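Local coordinates for STING-associated CdnE c-di-GMP synthase (Flavobacteriaceae, PDB 6WT8), which synthesises the cyclic dinucleotide c-di-GMP as a CD-NTase nucleotidyltransferase, probably as the signal read by the associated STING protein in CBASS anti-phage defence, at residues I9-R13 against K52-K56; M256-K261 against I281-C285. All blocks are in the same frame, centred on the assembly; numbering follows the deposited sequence.

Contact 1 of 2, residues I9-R13 against K52-K56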
ATOM      1  N   ILE A   9       2.857 -24.157   1.908  1.00 20.00           N
ATOM      2  CA  ILE A   9       2.713 -23.761   3.308  1.00 19.40           C
ATOM      3  C   ILE A   9       4.076 -23.444   3.917  1.00 20.12           C
ATOM      4  O   ILE A   9       4.243 -22.424   4.609  1.00 18.43           O
ATOM      5  CB  ILE A   9       1.989 -24.855   4.110  1.00 20.07           C
ATOM      6  CG1 ILE A   9       0.493 -24.906   3.716  1.00 19.34           C
ATOM      7  CG2 ILE A   9       2.170 -24.616   5.617  1.00 19.54           C
ATOM      8  CD1 ILE A   9      -0.198 -26.223   4.113  1.00 19.95           C
ATOM      9  N   LYS A  10       5.077 -24.286   3.646  1.00 20.14           N
ATOM     10  CA  LYS A  10       6.414 -24.029   4.182  1.00 19.47           C
ATOM     11  C   LYS A  10       6.979 -22.703   3.646  1.00 21.63           C
ATOM     12  O   LYS A  10       7.621 -21.937   4.379  1.00 24.21           O
ATOM     13  CB  LYS A  10       7.346 -25.198   3.847  1.00 25.04           C
ATOM     14  CG  LYS A  10       6.979 -26.457   4.605  1.00 36.35           C
ATOM     15  CD  LYS A  10       7.831 -27.651   4.172  1.00 39.13           C
ATOM     16  CE  LYS A  10       7.352 -28.884   4.908  1.00 46.93           C
ATOM     17  NZ  LYS A  10       7.393 -28.604   6.379  1.00 50.82           N
ATOM     18  N   LYS A  11       6.695 -22.382   2.388  1.00 18.35           N
ATOM     19  CA  LYS A  11       7.222 -21.136   1.826  1.00 17.90           C
ATOM     20  C   LYS A  11       6.561 -19.922   2.469  1.00 17.49           C
ATOM     21  O   LYS A  11       7.230 -18.943   2.821  1.00 19.52           O
ATOM     22  CB  LYS A  11       6.986 -21.091   0.315  1.00 22.64           C
ATOM     23  CG  LYS A  11       7.929 -22.013  -0.430  1.00 27.21           C
ATOM     24  CD  LYS A  11       7.774 -21.789  -1.909  1.00 32.34           C
ATOM     25  CE  LYS A  11       8.997 -22.305  -2.639  1.00 42.65           C
ATOM     26  NZ  LYS A  11       8.622 -22.667  -4.028  1.00 48.95           N
ATOM     27  N   VAL A  12       5.232 -19.945   2.594  1.00 16.62           N
ATOM     28  CA  VAL A  12       4.535 -18.824   3.231  1.00 16.90           C
ATOM     29  C   VAL A  12       5.029 -18.645   4.648  1.00 18.78           C
ATOM     30  O   VAL A  12       5.227 -17.526   5.111  1.00 17.20           O
ATOM     31  CB  VAL A  12       3.011 -19.060   3.191  1.00 18.24           C
ATOM     32  CG1 VAL A  12       2.250 -17.978   4.003  1.00 19.44           C
ATOM     33  CG2 VAL A  12       2.500 -19.003   1.806  1.00 21.60           C
ATOM     34  N   ARG A  13       5.186 -19.746   5.376  1.00 17.26           N
ATOM     35  CA  ARG A  13       5.657 -19.670   6.754  1.00 17.09           C
ATOM     36  C   ARG A  13       7.021 -19.028   6.851  1.00 15.34           C
ATOM     37  O   ARG A  13       7.278 -18.231   7.770  1.00 17.98           O
ATOM     38  CB  ARG A  13       5.697 -21.078   7.345  1.00 16.77           C
ATOM     39  CG  ARG A  13       4.298 -21.470   7.708  1.00 18.16           C
ATOM     40  CD  ARG A  13       4.208 -22.917   8.163  1.00 18.93           C
ATOM     41  NE  ARG A  13       2.873 -23.153   8.715  1.00 19.16           N
ATOM     42  CZ  ARG A  13       2.578 -24.117   9.590  1.00 19.41           C
ATOM     43  NH1 ARG A  13       3.511 -24.952  10.010  1.00 20.44           N
ATOM     44  NH2 ARG A  13       1.351 -24.211  10.060  1.00 19.40           N
ATOM     45  N   LYS A  52      -5.369 -19.942   4.299  1.00 15.13           N
ATOM     46  CA  LYS A  52      -5.448 -19.192   5.566  1.00 17.49           C
ATOM     47  C   LYS A  52      -4.167 -18.429   5.833  1.00 17.09           C
ATOM     48  O   LYS A  52      -4.195 -17.250   6.237  1.00 16.46           O
ATOM     49  CB  LYS A  52      -5.708 -20.147   6.748  1.00 17.04           C
ATOM     50  CG  LYS A  52      -7.115 -20.570   6.822  1.00 19.01           C
ATOM     51  CD  LYS A  52      -7.378 -21.349   8.146  1.00 19.53           C
ATOM     52  CE  LYS A  52      -6.571 -22.627   8.229  1.00 24.36           C
ATOM     53  NZ  LYS A  52      -7.026 -23.519   9.425  1.00 32.11           N
ATOM     54  N   GLU A  53      -3.025 -19.106   5.694  1.00 14.96           N
ATOM     55  CA  GLU A  53      -1.770 -18.471   6.065  1.00 15.61           C
ATOM     56  C   GLU A  53      -1.379 -17.424   5.037  1.00 14.98           C
ATOM     57  O   GLU A  53      -0.753 -16.416   5.395  1.00 15.98           O
ATOM     58  CB  GLU A  53      -0.716 -19.564   6.266  1.00 16.29           C
ATOM     59  CG  GLU A  53      -1.183 -20.400   7.500  1.00 17.62           C
ATOM     60  CD  GLU A  53      -0.158 -21.366   8.052  1.00 21.83           C
ATOM     61  OE1 GLU A  53       0.960 -21.421   7.500  1.00 22.69           O
ATOM     62  OE2 GLU A  53      -0.504 -22.093   9.044  1.00 20.47           O
ATOM     63  N   SER A  54      -1.810 -17.615   3.784  1.00 14.19           N
ATOM     64  CA  SER A  54      -1.595 -16.596   2.762  1.00 15.31           C
ATOM     65  C   SER A  54      -2.458 -15.356   3.011  1.00 15.12           C
ATOM     66  O   SER A  54      -2.041 -14.240   2.687  1.00 16.46           O
ATOM     67  CB  SER A  54      -1.918 -17.145   1.382  1.00 16.22           C
ATOM     68  OG  SER A  54      -0.947 -18.090   0.969  1.00 17.10           O
HETATM   69  N   MSE A  55      -3.650 -15.525   3.557  1.00 12.91           N
HETATM   70  CA  MSE A  55      -4.552 -14.427   3.865  1.00 13.56           C
HETATM   71  C   MSE A  55      -4.099 -13.680   5.111  1.00 14.81           C
HETATM   72  O   MSE A  55      -4.280 -12.468   5.180  1.00 16.19           O
HETATM   73  CB  MSE A  55      -5.994 -14.926   4.056  1.00 12.78           C
HETATM   74  CG  MSE A  55      -6.615 -15.229   2.717  1.00 12.65           C
HETATM   75 SE   MSE A  55      -8.486 -15.737   3.045  0.69 16.17          SE
HETATM   76  CE  MSE A  55      -8.892 -15.890   1.267  1.00 18.04           C
ATOM     77  N   LYS A  56      -3.563 -14.369   6.116  1.00 15.17           N
ATOM     78  CA  LYS A  56      -3.325 -13.698   7.401  1.00 15.46           C
ATOM     79  C   LYS A  56      -2.080 -12.817   7.418  1.00 16.73           C
ATOM     80  O   LYS A  56      -2.002 -11.896   8.254  1.00 18.08           O
ATOM     81  CB  LYS A  56      -3.231 -14.735   8.517  1.00 17.35           C
ATOM     82  CG  LYS A  56      -4.580 -15.327   8.810  1.00 17.82           C
ATOM     83  CD  LYS A  56      -4.437 -16.490   9.798  1.00 22.10           C
ATOM     84  CE  LYS A  56      -5.780 -17.140   9.936  1.00 24.71           C
ATOM     85  NZ  LYS A  56      -5.720 -18.401  10.762  1.00 21.67           N
TER
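R13 and E53 reach for each other with chains that set out alike: each CG stands anti to its own carbonyl carbon (chi1 -78° in R13), and each chain then runs extended, bringing guanidinium and carboxylate side by side. The grip is side-on and two-pronged. R13 NE gives its N-H to E53 OE1 at 2.9 Å, and R13 NH2 bonds E53 OE2 at 3.0 Å, both nearly straight. Each oxygen receives its donor on the syn lone pair, and the two flat groups lie only 11° from coplanar, so the paired bonds fix the rotation of both. R13 CG lies alongside the same oxygen, 3.3 Å from E53 OE1, while I9 CG2 packs 3.9 Å from E53 OE1 as well.

Deeper in, V12 points at the partner helix with both methyls: CG1 lies 3.7 Å from E53 O, and CG2 rests 3.7 Å from S54 OG, a hydroxyl already bonded to Y50 O one turn back. The two helical segments run nearly parallel, 21° apart with axes 9.7 Å from each other. Thus helix 5-16 lies along helix 46-56, where I9 and V12 also touch Y50, while S54 and M55 of helix 46-56 turn to F259 on helix 253-266.

Contact 2 of 2, residues M256-K261 against I281-C285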
HETATM    1  N   MSE A 256      -7.917 -10.609   1.187  1.00 12.57           N
HETATM    2  CA  MSE A 256      -7.875 -10.861  -0.278  1.00 11.89           C
HETATM    3  C   MSE A 256      -6.589 -10.291  -0.871  1.00 12.64           C
HETATM    4  O   MSE A 256      -5.952 -10.939  -1.741  1.00 13.59           O
HETATM    5  CB  MSE A 256      -9.084 -10.271  -1.025  1.00 16.60           C
HETATM    6  CG  MSE A 256     -10.304 -11.058  -0.641  1.00 15.65           C
HETATM    7 SE   MSE A 256     -11.871 -10.600  -1.828  1.00 29.74          SE
HETATM    8  CE  MSE A 256     -11.722  -8.594  -1.785  1.00 18.15           C
ATOM      9  N   ILE A 257      -6.176  -9.102  -0.418  1.00 12.62           N
ATOM     10  CA  ILE A 257      -4.960  -8.503  -0.981  1.00 12.04           C
ATOM     11  C   ILE A 257      -3.753  -9.391  -0.688  1.00 10.24           C
ATOM     12  O   ILE A 257      -2.912  -9.672  -1.577  1.00 13.41           O
ATOM     13  CB  ILE A 257      -4.780  -7.104  -0.389  1.00 11.40           C
ATOM     14  CG1 ILE A 257      -5.812  -6.177  -1.052  1.00 13.18           C
ATOM     15  CG2 ILE A 257      -3.323  -6.561  -0.676  1.00 12.33           C
ATOM     16  CD1 ILE A 257      -5.928  -4.792  -0.406  1.00 12.84           C
ATOM     17  N   ARG A 258      -3.603  -9.787   0.596  1.00 10.69           N
ATOM     18  CA  ARG A 258      -2.432 -10.589   0.970  1.00 11.38           C
ATOM     19  C   ARG A 258      -2.458 -11.932   0.257  1.00 12.73           C
ATOM     20  O   ARG A 258      -1.409 -12.445  -0.129  1.00 12.83           O
ATOM     21  CB  ARG A 258      -2.395 -10.751   2.499  1.00 13.63           C
ATOM     22  CG  ARG A 258      -2.094  -9.397   3.178  1.00 14.63           C
ATOM     23  CD  ARG A 258      -1.805  -9.552   4.683  1.00 17.99           C
ATOM     24  NE  ARG A 258      -3.025  -9.997   5.325  1.00 20.77           N
ATOM     25  CZ  ARG A 258      -3.808  -9.296   6.154  1.00 15.68           C
ATOM     26  NH1 ARG A 258      -3.583  -8.056   6.639  1.00 15.46           N
ATOM     27  NH2 ARG A 258      -4.895  -9.884   6.571  1.00 17.55           N
ATOM     28  N   PHE A 259      -3.648 -12.540   0.127  1.00 11.64           N
ATOM     29  CA  PHE A 259      -3.754 -13.805  -0.605  1.00 13.04           C
ATOM     30  C   PHE A 259      -3.262 -13.651  -2.024  1.00 11.95           C
ATOM     31  O   PHE A 259      -2.425 -14.430  -2.472  1.00 12.28           O
ATOM     32  CB  PHE A 259      -5.217 -14.259  -0.590  1.00 12.32           C
ATOM     33  CG  PHE A 259      -5.493 -15.520  -1.349  1.00 13.13           C
ATOM     34  CD1 PHE A 259      -4.980 -16.708  -0.939  1.00 14.23           C
ATOM     35  CD2 PHE A 259      -6.356 -15.506  -2.387  1.00 17.02           C
ATOM     36  CE1 PHE A 259      -5.248 -17.908  -1.650  1.00 14.57           C
ATOM     37  CE2 PHE A 259      -6.637 -16.681  -3.088  1.00 22.49           C
ATOM     38  CZ  PHE A 259      -6.106 -17.886  -2.686  1.00 18.30           C
ATOM     39  N   LEU A 260      -3.754 -12.636  -2.755  1.00 11.54           N
ATOM     40  CA  LEU A 260      -3.321 -12.529  -4.163  1.00 12.04           C
ATOM     41  C   LEU A 260      -1.822 -12.239  -4.262  1.00 12.96           C
ATOM     42  O   LEU A 260      -1.142 -12.717  -5.179  1.00 13.97           O
ATOM     43  CB  LEU A 260      -4.110 -11.431  -4.900  1.00 16.60           C
ATOM     44  CG  LEU A 260      -5.494 -11.688  -5.445  1.00 24.87           C
ATOM     45  CD1 LEU A 260      -5.776 -10.527  -6.468  1.00 21.65           C
ATOM     46  CD2 LEU A 260      -5.594 -13.053  -6.140  1.00 24.32           C
ATOM     47  N   LYS A 261      -1.279 -11.425  -3.337  1.00 11.67           N
ATOM     48  CA  LYS A 261       0.166 -11.166  -3.336  1.00 12.78           C
ATOM     49  C   LYS A 261       0.949 -12.454  -3.128  1.00 11.48           C
ATOM     50  O   LYS A 261       1.958 -12.690  -3.810  1.00 13.92           O
ATOM     51  CB  LYS A 261       0.519 -10.143  -2.256  1.00 12.18           C
ATOM     52  CG  LYS A 261       0.135  -8.715  -2.591  1.00 13.75           C
ATOM     53  CD  LYS A 261       0.674  -7.827  -1.467  1.00 19.00           C
ATOM     54  CE  LYS A 261       0.290  -6.421  -1.620  1.00 22.34           C
ATOM     55  NZ  LYS A 261       1.175  -5.668  -0.621  1.00 17.18           N
ATOM     56  N   ILE A 281      -2.613  -4.929  -7.447  1.00 14.13           N
ATOM     57  CA  ILE A 281      -3.387  -5.890  -6.655  1.00 13.64           C
ATOM     58  C   ILE A 281      -4.294  -5.155  -5.685  1.00 11.97           C
ATOM     59  O   ILE A 281      -5.486  -5.498  -5.539  1.00 13.76           O
ATOM     60  CB  ILE A 281      -2.432  -6.851  -5.908  1.00 12.56           C
ATOM     61  CG1 ILE A 281      -1.866  -7.809  -6.936  1.00 15.68           C
ATOM     62  CG2 ILE A 281      -3.222  -7.663  -4.857  1.00 13.89           C
ATOM     63  CD1 ILE A 281      -0.761  -8.723  -6.395  1.00 16.53           C
ATOM     64  N   ASN A 282      -3.765  -4.106  -5.049  1.00 12.12           N
ATOM     65  CA  ASN A 282      -4.594  -3.311  -4.136  1.00 14.42           C
ATOM     66  C   ASN A 282      -5.813  -2.793  -4.878  1.00 13.83           C
ATOM     67  O   ASN A 282      -6.934  -2.852  -4.373  1.00 14.27           O
ATOM     68  CB  ASN A 282      -3.825  -2.107  -3.597  1.00 11.83           C
ATOM     69  CG  ASN A 282      -2.709  -2.457  -2.630  1.00 13.99           C
ATOM     70  OD1 ASN A 282      -2.659  -3.546  -2.078  1.00 16.00           O
ATOM     71  ND2 ASN A 282      -1.776  -1.492  -2.435  1.00 16.14           N
ATOM     72  N   ALA A 283      -5.584  -2.199  -6.062  1.00 13.16           N
ATOM     73  CA  ALA A 283      -6.673  -1.585  -6.831  1.00 12.26           C
ATOM     74  C   ALA A 283      -7.704  -2.614  -7.299  1.00 14.50           C
ATOM     75  O   ALA A 283      -8.913  -2.355  -7.254  1.00 14.14           O
ATOM     76  CB  ALA A 283      -6.085  -0.834  -8.047  1.00 14.46           C
ATOM     77  N   ILE A 284      -7.249  -3.792  -7.734  1.00 13.04           N
ATOM     78  CA  ILE A 284      -8.196  -4.812  -8.204  1.00 12.55           C
ATOM     79  C   ILE A 284      -9.086  -5.229  -7.036  1.00 11.89           C
ATOM     80  O   ILE A 284     -10.322  -5.390  -7.169  1.00 15.44           O
ATOM     81  CB  ILE A 284      -7.429  -6.009  -8.790  1.00 12.90           C
ATOM     82  CG1 ILE A 284      -6.782  -5.567 -10.113  1.00 16.07           C
ATOM     83  CG2 ILE A 284      -8.364  -7.252  -8.916  1.00 17.15           C
ATOM     84  CD1 ILE A 284      -5.694  -6.590 -10.643  1.00 17.82           C
ATOM     85  N   CYS A 285      -8.469  -5.473  -5.869  1.00 11.89           N
ATOM     86  CA  CYS A 285      -9.286  -5.927  -4.726  1.00 12.79           C
ATOM     87  C   CYS A 285     -10.197  -4.829  -4.213  1.00 15.27           C
ATOM     88  O   CYS A 285     -11.355  -5.093  -3.860  1.00 16.02           O
ATOM     89  CB  CYS A 285      -8.397  -6.461  -3.616  1.00 13.09           C
ATOM     90  SG  CYS A 285      -7.513  -7.979  -4.072  1.00 15.13           S
TER
HETATM   91  O   HOH W   1      -0.496  -3.520  -0.386  1.00 21.11           O
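I257 lays its CG1 against C285 CB at 3.7 Å, and its other branch, CG2, comes 3.4 Å from N282 OD1, the side chains of I257 and N282 crossing at about a right angle. With CG1 anti to the carbonyl carbon (chi1 -74°), that atom is set against C285, while CG2, and more loosely CD1, lie beside the amide oxygen of N282. Trimming this isoleucine to an alanine is likely to open a gap beside C285 CB and to strip the N282 amide oxygen of its packing on that side.

One turn on, L260 packs on I281 and C285: CB lies 3.9 Å from I281 CG2, and CD1 lies 3.9 Å from C285 SG. M256 adds its CB to the sulfur's surroundings, so SG is lined by M256, I257 and L260. I281 points into the facing helix, its CG2 resting over the backbone oxygen of I257 and its CD1 lying 3.9 Å from K261 CG, on the aliphatic stem of the lysine.

The polar margin is bridged by one water. K261, extended beyond CG, donates from NZ to this water at 2.7 Å, and the water donates in turn to N282 OD1 at 2.7 Å. The ammonium is gripped further by T97 O.

The segments cross at 133° with axes 9.4 Å apart, close enough for small and branched side chains to interdigitate. L260 also meets L305 of helix 300-314 and L350 of helix 336-360. This is the apolar core of a helical bundle, consistent with the C-terminal helical domain that backs the nucleotidyltransferase core in CD-NTases.

From the N terminus, contact 1 closes first, bringing helix 46-56 alongside helix 5-16, in nearly the same direction, across a connection of 38 residues without strands. The chain then passes through the mixed sheet and its flanking helices before contact 2 closes a shorter loop of 19 intervening residues, eight of them helical, between helices 253-266 and 278-287. The two closures are in series, neither nested nor crossed. In space they meet, with centres 15 Å apart: M55 O probably accepts a hydrogen bond from R258 NE at 2.8 Å, and S54 O packs on R258 CB. Helix 46-56 thereby joins the N-terminal helical pair to the C-terminal bundle, uniting parts of the chain some 200 residues apart.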